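Local structure of elongation factor 1-gamma 1 (Saccharomyces cerevisiae, 1NHY) at residues V140-L153 with W181-T194. The protein serves as the gamma subunit of the translation elongation factor 1 complex, probably anchoring it to other cellular components, its N-terminal GST-like domain mediating binding to a partner subunit. Sequence-based numbering, arbitrary orientation.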
# COMPACT_ATOMS: atom_id res chain seq x y z
N VAL A 140 -4.04 6.90 -13.25
CA VAL A 140 -3.07 7.90 -12.88
C VAL A 140 -3.65 9.30 -13.01
O VAL A 140 -3.36 10.18 -12.19
CB VAL A 140 -1.82 7.77 -13.75
CG1 VAL A 140 -0.98 9.02 -13.67
CG2 VAL A 140 -1.02 6.58 -13.27
N ASP A 141 -4.49 9.50 -14.01
CA ASP A 141 -5.10 10.81 -14.19
C ASP A 141 -6.12 11.09 -13.12
O ASP A 141 -6.24 12.21 -12.67
CB ASP A 141 -5.76 10.91 -15.55
CG ASP A 141 -4.75 10.78 -16.68
OD1 ASP A 141 -3.62 11.32 -16.53
OD2 ASP A 141 -5.09 10.15 -17.71
N ILE A 142 -6.84 10.06 -12.69
CA ILE A 142 -7.84 10.22 -11.64
C ILE A 142 -7.16 10.80 -10.40
O ILE A 142 -7.69 11.71 -9.74
CB ILE A 142 -8.47 8.88 -11.22
CG1 ILE A 142 -9.04 8.16 -12.44
CG2 ILE A 142 -9.58 9.12 -10.21
CD1 ILE A 142 -10.21 8.91 -13.05
N PHE A 143 -6.00 10.23 -10.10
CA PHE A 143 -5.20 10.65 -8.96
C PHE A 143 -4.70 12.07 -9.12
O PHE A 143 -5.02 12.94 -8.30
CB PHE A 143 -4.01 9.72 -8.82
CG PHE A 143 -4.34 8.49 -8.07
CD1 PHE A 143 -4.13 8.42 -6.70
CD2 PHE A 143 -4.89 7.40 -8.73
CE1 PHE A 143 -4.47 7.28 -5.98
CE2 PHE A 143 -5.24 6.26 -8.01
CZ PHE A 143 -5.02 6.19 -6.63
N GLU A 144 -3.91 12.30 -10.17
CA GLU A 144 -3.36 13.63 -10.44
C GLU A 144 -4.43 14.69 -10.38
O GLU A 144 -4.23 15.73 -9.77
CB GLU A 144 -2.73 13.71 -11.83
CG GLU A 144 -1.21 13.58 -11.88
CD GLU A 144 -0.45 14.82 -11.39
OE1 GLU A 144 -0.43 15.86 -12.09
OE2 GLU A 144 0.15 14.74 -10.29
N ASN A 145 -5.56 14.44 -11.03
CA ASN A 145 -6.62 15.44 -11.02
C ASN A 145 -7.01 15.80 -9.61
O ASN A 145 -7.28 16.96 -9.33
CB ASN A 145 -7.86 14.97 -11.75
CG ASN A 145 -7.62 14.74 -13.21
OD1 ASN A 145 -7.01 15.58 -13.89
ND2 ASN A 145 -8.11 13.60 -13.73
N ARG A 146 -7.06 14.82 -8.72
CA ARG A 146 -7.45 15.11 -7.35
C ARG A 146 -6.32 15.75 -6.55
O ARG A 146 -6.54 16.75 -5.86
CB ARG A 146 -7.97 13.83 -6.68
CG ARG A 146 -7.52 13.60 -5.26
CD ARG A 146 -8.06 14.63 -4.30
NE ARG A 146 -9.49 14.46 -4.05
CZ ARG A 146 -10.11 14.92 -2.97
NH1 ARG A 146 -9.45 15.56 -2.02
NH2 ARG A 146 -11.41 14.70 -2.82
N LEU A 147 -5.12 15.18 -6.66
CA LEU A 147 -3.95 15.67 -5.94
C LEU A 147 -3.54 17.07 -6.36
O LEU A 147 -2.70 17.71 -5.73
CB LEU A 147 -2.75 14.75 -6.15
CG LEU A 147 -2.57 13.58 -5.20
CD1 LEU A 147 -3.29 13.82 -3.88
CD2 LEU A 147 -3.08 12.34 -5.86
N LYS A 148 -4.14 17.55 -7.44
CA LYS A 148 -3.82 18.87 -7.93
C LYS A 148 -4.45 19.96 -7.07
O LYS A 148 -3.86 21.01 -6.89
CB LYS A 148 -4.27 19.02 -9.38
CG LYS A 148 -4.05 20.40 -9.97
CD LYS A 148 -4.37 20.42 -11.48
CE LYS A 148 -4.10 21.81 -12.12
NZ LYS A 148 -4.27 21.82 -13.62
N ASN A 149 -5.63 19.72 -6.53
CA ASN A 149 -6.28 20.74 -5.70
C ASN A 149 -6.46 20.25 -4.29
O ASN A 149 -7.06 20.93 -3.46
CB ASN A 149 -7.65 21.09 -6.27
CG ASN A 149 -7.64 21.16 -7.79
OD1 ASN A 149 -6.96 22.01 -8.39
ND2 ASN A 149 -8.40 20.27 -8.42
N TYR A 150 -5.96 19.05 -4.03
CA TYR A 150 -6.06 18.46 -2.71
C TYR A 150 -4.74 17.82 -2.28
O TYR A 150 -4.03 17.18 -3.07
CB TYR A 150 -7.20 17.43 -2.71
CG TYR A 150 -8.56 18.04 -3.00
CD1 TYR A 150 -9.41 18.42 -1.95
CD2 TYR A 150 -8.97 18.29 -4.31
CE1 TYR A 150 -10.64 19.01 -2.20
CE2 TYR A 150 -10.19 18.89 -4.57
CZ TYR A 150 -11.03 19.25 -3.51
OH TYR A 150 -12.25 19.86 -3.76
N THR A 151 -4.40 17.99 -1.01
CA THR A 151 -3.17 17.44 -0.49
C THR A 151 -3.20 15.93 -0.43
O THR A 151 -2.26 15.26 -0.88
CB THR A 151 -2.92 17.92 0.94
OG1 THR A 151 -2.91 19.35 0.96
CG2 THR A 151 -1.60 17.38 1.44
N TYR A 152 -4.27 15.41 0.15
CA TYR A 152 -4.43 13.98 0.31
C TYR A 152 -5.57 13.50 -0.55
O TYR A 152 -6.31 14.32 -1.09
CB TYR A 152 -4.67 13.68 1.79
CG TYR A 152 -3.53 14.20 2.62
CD1 TYR A 152 -2.24 13.77 2.39
CD2 TYR A 152 -3.75 15.13 3.65
CE1 TYR A 152 -1.18 14.22 3.14
CE2 TYR A 152 -2.69 15.60 4.42
CZ TYR A 152 -1.41 15.13 4.16
OH TYR A 152 -0.35 15.54 4.94
N LEU A 153 -5.72 12.18 -0.66
CA LEU A 153 -6.75 11.60 -1.52
C LEU A 153 -8.20 11.74 -1.07
O LEU A 153 -9.04 12.22 -1.82
CB LEU A 153 -6.45 10.13 -1.75
CG LEU A 153 -5.10 9.79 -2.36
CD1 LEU A 153 -4.93 8.27 -2.45
CD2 LEU A 153 -5.01 10.43 -3.72
N TRP A 181 7.94 11.24 -16.72
CA TRP A 181 6.66 10.96 -16.08
C TRP A 181 6.43 11.92 -14.92
O TRP A 181 5.42 12.63 -14.86
CB TRP A 181 6.63 9.53 -15.54
CG TRP A 181 5.26 9.12 -15.15
CD1 TRP A 181 4.29 8.61 -15.97
CD2 TRP A 181 4.64 9.29 -13.87
NE1 TRP A 181 3.12 8.46 -15.28
CE2 TRP A 181 3.30 8.87 -13.99
CE3 TRP A 181 5.09 9.76 -12.63
CZ2 TRP A 181 2.41 8.91 -12.92
CZ3 TRP A 181 4.20 9.80 -11.57
CH2 TRP A 181 2.87 9.37 -11.72
N ARG A 182 7.37 11.90 -13.98
CA ARG A 182 7.28 12.75 -12.81
C ARG A 182 7.19 14.21 -13.19
O ARG A 182 6.70 15.03 -12.42
CB ARG A 182 8.48 12.52 -11.90
CG ARG A 182 8.51 11.17 -11.24
CD ARG A 182 9.56 11.17 -10.16
NE ARG A 182 10.90 11.18 -10.74
CZ ARG A 182 11.57 10.08 -11.08
NH1 ARG A 182 11.03 8.89 -10.88
NH2 ARG A 182 12.77 10.17 -11.62
N ALA A 183 7.65 14.54 -14.39
CA ALA A 183 7.63 15.93 -14.86
C ALA A 183 6.22 16.39 -15.24
O ALA A 183 5.89 17.57 -15.11
CB ALA A 183 8.56 16.09 -16.05
N GLN A 184 5.42 15.44 -15.69
CA GLN A 184 4.05 15.72 -16.11
C GLN A 184 3.02 15.32 -15.08
O GLN A 184 1.83 15.59 -15.24
CB GLN A 184 3.77 14.99 -17.41
CG GLN A 184 4.70 15.38 -18.53
CD GLN A 184 4.23 14.86 -19.86
OE1 GLN A 184 4.19 13.65 -20.10
NE2 GLN A 184 3.84 15.79 -20.75
N HIS A 185 3.47 14.68 -14.01
CA HIS A 185 2.58 14.25 -12.96
C HIS A 185 3.12 14.71 -11.61
O HIS A 185 3.47 13.90 -10.75
CB HIS A 185 2.40 12.73 -13.03
CG HIS A 185 1.66 12.28 -14.25
ND1 HIS A 185 0.38 12.72 -14.54
CD2 HIS A 185 2.03 11.48 -15.28
CE1 HIS A 185 -0.01 12.20 -15.70
NE2 HIS A 185 0.97 11.45 -16.16
N PRO A 186 3.19 16.03 -11.41
CA PRO A 186 3.69 16.66 -10.18
C PRO A 186 2.93 16.27 -8.94
O PRO A 186 3.50 15.72 -8.00
CB PRO A 186 3.53 18.15 -10.46
CG PRO A 186 3.62 18.23 -11.93
CD PRO A 186 2.78 17.06 -12.37
N ALA A 187 1.63 16.57 -8.96
CA ALA A 187 0.75 16.28 -7.84
C ALA A 187 1.06 14.90 -7.24
O ALA A 187 1.33 14.79 -6.04
CB ALA A 187 -0.71 16.35 -8.29
N ILE A 188 1.02 13.87 -8.08
CA ILE A 188 1.29 12.51 -7.64
C ILE A 188 2.61 12.46 -6.87
O ILE A 188 2.69 11.87 -5.79
CB ILE A 188 1.36 11.53 -8.83
CG1 ILE A 188 0.09 11.65 -9.68
CG2 ILE A 188 1.54 10.09 -8.33
CD1 ILE A 188 -1.18 11.43 -8.90
N VAL A 189 3.64 13.09 -7.44
CA VAL A 189 4.96 13.12 -6.81
C VAL A 189 4.90 13.83 -5.46
O VAL A 189 5.29 13.25 -4.44
CB VAL A 189 5.98 13.84 -7.70
CG1 VAL A 189 7.34 13.77 -7.05
CG2 VAL A 189 6.00 13.20 -9.08
N ARG A 190 4.43 15.07 -5.48
CA ARG A 190 4.29 15.85 -4.26
C ARG A 190 3.71 14.94 -3.17
O ARG A 190 4.35 14.68 -2.14
CB ARG A 190 3.34 17.02 -4.51
CG ARG A 190 2.98 17.78 -3.26
CD ARG A 190 1.99 18.88 -3.56
NE ARG A 190 0.70 18.39 -4.01
CZ ARG A 190 -0.07 17.56 -3.32
NH1 ARG A 190 0.31 17.09 -2.13
NH2 ARG A 190 -1.26 17.21 -3.81
N TRP A 191 2.48 14.47 -3.43
CA TRP A 191 1.71 13.58 -2.57
C TRP A 191 2.51 12.36 -2.13
O TRP A 191 2.60 12.06 -0.94
CB TRP A 191 0.45 13.13 -3.34
CG TRP A 191 -0.31 11.94 -2.73
CD1 TRP A 191 -1.13 11.96 -1.64
CD2 TRP A 191 -0.23 10.57 -3.15
NE1 TRP A 191 -1.56 10.68 -1.34
CE2 TRP A 191 -1.02 9.81 -2.25
CE3 TRP A 191 0.44 9.90 -4.19
CZ2 TRP A 191 -1.15 8.41 -2.35
CZ3 TRP A 191 0.31 8.52 -4.30
CH2 TRP A 191 -0.49 7.79 -3.38
N PHE A 192 3.09 11.67 -3.10
CA PHE A 192 3.85 10.48 -2.81
C PHE A 192 4.88 10.70 -1.71
O PHE A 192 4.89 9.99 -0.69
CB PHE A 192 4.53 9.97 -4.08
CG PHE A 192 5.19 8.63 -3.92
CD1 PHE A 192 4.45 7.52 -3.49
CD2 PHE A 192 6.54 8.47 -4.18
CE1 PHE A 192 5.06 6.28 -3.33
CE2 PHE A 192 7.16 7.24 -4.03
CZ PHE A 192 6.42 6.14 -3.60
N ASN A 193 5.74 11.69 -1.91
CA ASN A 193 6.81 11.99 -0.95
C ASN A 193 6.28 12.34 0.43
O ASN A 193 6.84 11.93 1.45
CB ASN A 193 7.70 13.11 -1.47
CG ASN A 193 8.22 12.85 -2.89
OD1 ASN A 193 8.62 11.73 -3.22
ND2 ASN A 193 8.23 13.88 -3.72
N THR A 194 5.19 13.10 0.48
CA THR A 194 4.65 13.45 1.77
C THR A 194 4.16 12.21 2.50
O THR A 194 4.26 12.12 3.72
CB THR A 194 3.48 14.39 1.66
OG1 THR A 194 3.76 15.37 0.65
CG2 THR A 194 3.25 15.08 2.99
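Leu147, toward the C-terminal end of its helix, plugs into the side of helix 186-197 as a knob among Ala187, Ile188, Arg190 and Trp191. Its CB lies against Ala187 CB, 3.4 Å away. CG comes next, packed on Trp191 CB at 3.6 Å. Beyond it the chain forks: CD1 reaches Trp191 CG and CD1, while CD2 turns to Ile188 CD1 and also overhangs the rim of one indole face, which Leu153 CD2 shares. Ile188 returns the fit, its side chain lodged among Val140, Phe143, Glu144 and Leu147; the axes of 140-147 and 186-194 approach to 8.1 Å and cross at 76°. Phe169 of helix 160-175 also touches Phe143, Ile188 and Trp191, and Asp162 OD1 hydrogen-bonds with both Leu153 N and Trp191 NE1.

Arg190 starts with CG anti to its own N (chi1 172°), runs extended, then bends at chi3 to bring its guanidinium to the turn after the first helix. NH2 donates to Leu147 O and weakly to Tyr150 O; NH1 makes a long, weak bond to Thr151 O at 3.4 Å. Elsewhere, Val140 CG1 sits squarely over the imidazole of His185, 3.9 Å from its centroid in a CH-pi contact, while Trp181 meets the same methyl with its ring edge. His185 is the N-cap residue of helix 186-197, toward which Glu144 bends its carboxylate; OE2 is crowded in the model, leaving its bond from Ile188 N doubtful.

An apolar interlock thus joins two helices of the GST C-terminal domain, while a cationic side chain gathers carbonyls from one helix's end and the following loop, and the other's N-terminal end would probably favour Glu144's negative charge.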